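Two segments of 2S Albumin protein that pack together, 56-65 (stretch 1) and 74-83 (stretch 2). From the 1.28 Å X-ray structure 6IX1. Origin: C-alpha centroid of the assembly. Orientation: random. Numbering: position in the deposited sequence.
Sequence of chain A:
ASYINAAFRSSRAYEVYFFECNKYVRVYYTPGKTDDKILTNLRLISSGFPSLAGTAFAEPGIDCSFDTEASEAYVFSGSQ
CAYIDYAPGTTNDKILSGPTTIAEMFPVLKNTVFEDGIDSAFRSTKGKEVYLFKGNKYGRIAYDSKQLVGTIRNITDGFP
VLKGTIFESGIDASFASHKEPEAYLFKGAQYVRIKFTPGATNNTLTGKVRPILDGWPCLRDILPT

Stretch 1, residues 56-65: AFAEPGIDCS
Stretch 2 (74-83) YVFSGSQCAY

Stretch 2 is a beta hairpin. Strands 74-77 and 80-83 join through a type II' turn from Ser77 to Gln80, with Gly78 at phi 58°, psi -130°. Val75 N donates to Ala82 O and Ala82 N to Val75 O, both at 2.9 Å; Ser77 N gives to Gln80 O at 2.9 Å, and Gln80 N to Ser77 O at 3.0 Å.

Stretch 1 starts with helical angles at 56-58, turns through cis Pro60, and ends as a strand antiparallel to 74-77. Ser65 lies beside Val75, CA to CA 4.3 Å. Phe76 N donates to Cys64 O (3.0 Å, bent at 131°). Phe76 O accepts from Asp63 N at 2.9 Å.

Asp63 (chi1 p) caters for one donor of the turn, Gly78 N, which gives to Asp63 OD2 at 2.8 Å. A water lies 2.8 Å from both Asp63 OD1 and Gly78 O. Ser77 (chi1 t) places OG 3.1 Å from Ala56 O and 2.9 Å from Gly61 O; which takes its proton is open. Ala56 O also accepts from Gly61 N at 3.0 Å. Another water accepts from Ala56 N at 3.1 Å.

The Phe57 ring (chi1 m, chi2 -75°) lies against both hairpin strands, packing on Val75 and Ala82 without polar bonds. Val75 CG2 sits over its ring face, 3.8 Å from Phe57 CD1. Ala82 CB is 3.9 Å from Phe57 CE2. Ile62 (chi1 m, chi2 t) brings CD1 to 3.9 Å from Val75 CG1.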

# COMPACT_ATOMS: atom_id res chain seq x y z
N ALA A 56 13.39 2.89 11.28
CA ALA A 56 12.20 3.78 11.19
C ALA A 56 10.97 2.92 10.86
O ALA A 56 9.85 3.35 11.15
CB ALA A 56 12.46 4.83 10.17
N PHE A 57 11.21 1.85 10.12
CA PHE A 57 10.10 1.00 9.66
C PHE A 57 9.44 0.27 10.82
O PHE A 57 8.24 -0.05 10.73
CB PHE A 57 10.55 0.03 8.56
CG PHE A 57 11.35 0.77 7.52
CD1 PHE A 57 10.72 1.57 6.62
CD2 PHE A 57 12.73 0.65 7.50
CE1 PHE A 57 11.44 2.31 5.72
CE2 PHE A 57 13.45 1.44 6.64
CZ PHE A 57 12.82 2.26 5.72
N ALA A 58 10.19 0.02 11.89
CA ALA A 58 9.61 -0.58 13.09
C ALA A 58 9.02 0.52 13.99
O ALA A 58 7.92 0.38 14.55
CB ALA A 58 10.66 -1.35 13.86
N GLU A 59 9.78 1.61 14.18
CA GLU A 59 9.37 2.71 15.07
C GLU A 59 9.78 4.00 14.38
O GLU A 59 10.96 4.23 14.27
CB GLU A 59 9.99 2.59 16.48
CG GLU A 59 9.61 1.35 17.25
CD GLU A 59 8.26 1.15 17.99
OE1 GLU A 59 7.57 2.14 18.50
OE2 GLU A 59 7.93 -0.02 18.25
N PRO A 60 8.84 4.82 13.89
CA PRO A 60 7.43 4.77 14.25
C PRO A 60 6.52 3.86 13.42
O PRO A 60 5.40 3.59 13.80
CB PRO A 60 7.01 6.21 13.99
CG PRO A 60 7.87 6.65 12.82
CD PRO A 60 9.21 6.07 13.19
N GLY A 61 7.09 3.27 12.37
CA GLY A 61 6.39 2.23 11.61
C GLY A 61 6.38 2.55 10.12
O GLY A 61 6.95 3.51 9.69
N ILE A 62 5.68 1.73 9.38
CA ILE A 62 5.61 1.77 7.91
C ILE A 62 4.39 2.61 7.50
O ILE A 62 3.28 2.33 7.90
CB ILE A 62 5.54 0.34 7.36
CG1 ILE A 62 6.83 -0.41 7.65
CG2 ILE A 62 5.18 0.32 5.89
CD1 ILE A 62 6.79 -1.90 7.37
N ASP A 63 4.69 3.67 6.72
CA ASP A 63 3.65 4.64 6.31
C ASP A 63 3.31 4.56 4.84
O ASP A 63 2.44 5.30 4.35
CB ASP A 63 3.93 6.09 6.72
CG ASP A 63 5.20 6.66 6.13
OD1 ASP A 63 5.64 6.10 5.10
OD2 ASP A 63 5.56 7.76 6.57
N CYS A 64 3.92 3.63 4.12
CA CYS A 64 3.61 3.31 2.71
C CYS A 64 4.33 2.02 2.36
O CYS A 64 5.36 1.72 2.96
CB CYS A 64 4.02 4.48 1.79
SG CYS A 64 3.53 4.27 0.06
N SER A 65 3.73 1.27 1.47
CA SER A 65 4.35 0.01 1.03
C SER A 65 3.77 -0.41 -0.29
O SER A 65 2.66 -0.02 -0.56
CB SER A 65 4.12 -1.09 2.02
OG SER A 65 2.75 -1.27 2.39
N TYR A 74 8.60 -2.92 -1.34
CA TYR A 74 9.17 -1.69 -0.76
C TYR A 74 8.36 -1.22 0.42
O TYR A 74 7.10 -1.31 0.37
CB TYR A 74 9.28 -0.56 -1.79
CG TYR A 74 10.41 -0.71 -2.74
CD1 TYR A 74 11.68 -0.27 -2.39
CD2 TYR A 74 10.30 -1.34 -3.95
CE1 TYR A 74 12.78 -0.42 -3.21
CE2 TYR A 74 11.37 -1.47 -4.80
CZ TYR A 74 12.62 -1.01 -4.43
OH TYR A 74 13.66 -1.15 -5.29
N VAL A 75 9.05 -0.77 1.46
CA VAL A 75 8.40 -0.12 2.60
C VAL A 75 9.02 1.23 2.84
O VAL A 75 10.17 1.47 2.41
CB VAL A 75 8.55 -1.04 3.82
CG1 VAL A 75 7.83 -2.36 3.62
CG2 VAL A 75 9.98 -1.35 4.26
N PHE A 76 8.25 2.10 3.44
CA PHE A 76 8.57 3.53 3.61
C PHE A 76 8.25 3.95 5.04
O PHE A 76 7.32 3.39 5.63
CB PHE A 76 7.72 4.38 2.66
CG PHE A 76 7.94 4.12 1.18
CD1 PHE A 76 7.41 3.00 0.55
CD2 PHE A 76 8.81 4.91 0.45
CE1 PHE A 76 7.68 2.70 -0.78
CE2 PHE A 76 9.11 4.58 -0.85
CZ PHE A 76 8.54 3.49 -1.49
N SER A 77 8.96 4.94 5.54
CA SER A 77 8.70 5.60 6.82
C SER A 77 9.27 7.03 6.67
O SER A 77 10.47 7.18 6.65
CB SER A 77 9.30 4.91 7.97
OG SER A 77 8.96 5.54 9.19
N GLY A 78 8.38 7.99 6.51
CA GLY A 78 8.84 9.36 6.21
C GLY A 78 9.65 9.35 4.93
O GLY A 78 9.22 8.82 3.94
N SER A 79 10.82 9.96 4.97
CA SER A 79 11.68 10.01 3.76
C SER A 79 12.49 8.74 3.54
O SER A 79 13.21 8.73 2.59
CB SER A 79 12.58 11.22 3.72
OG SER A 79 13.56 11.21 4.76
N GLN A 80 12.42 7.79 4.48
CA GLN A 80 13.23 6.58 4.38
C GLN A 80 12.47 5.49 3.65
O GLN A 80 11.22 5.41 3.74
CB GLN A 80 13.62 6.06 5.75
CG GLN A 80 14.58 7.01 6.46
CD GLN A 80 15.08 6.45 7.76
OE1 GLN A 80 14.79 7.00 8.82
NE2 GLN A 80 15.87 5.39 7.68
N CYS A 81 13.23 4.61 3.01
CA CYS A 81 12.63 3.45 2.36
C CYS A 81 13.61 2.29 2.33
O CYS A 81 14.82 2.48 2.46
CB CYS A 81 12.00 3.86 1.06
SG CYS A 81 13.20 4.10 -0.21
N ALA A 82 13.03 1.12 2.14
CA ALA A 82 13.80 -0.12 2.07
C ALA A 82 13.12 -1.10 1.13
O ALA A 82 11.91 -1.11 1.07
CB ALA A 82 14.01 -0.71 3.44
N TYR A 83 13.92 -1.93 0.50
CA TYR A 83 13.43 -3.10 -0.26
C TYR A 83 13.62 -4.32 0.63
O TYR A 83 14.72 -4.49 1.05
CB TYR A 83 14.14 -3.28 -1.60
CG TYR A 83 13.46 -4.13 -2.60
CD1 TYR A 83 12.11 -4.05 -2.81
CD2 TYR A 83 14.17 -4.92 -3.45
CE1 TYR A 83 11.49 -4.80 -3.79
CE2 TYR A 83 13.56 -5.71 -4.40
CZ TYR A 83 12.22 -5.56 -4.66
OH TYR A 83 11.61 -6.29 -5.65
O HOH W 1 15.77 3.48 9.35
O HOH W 2 6.73 7.89 3.21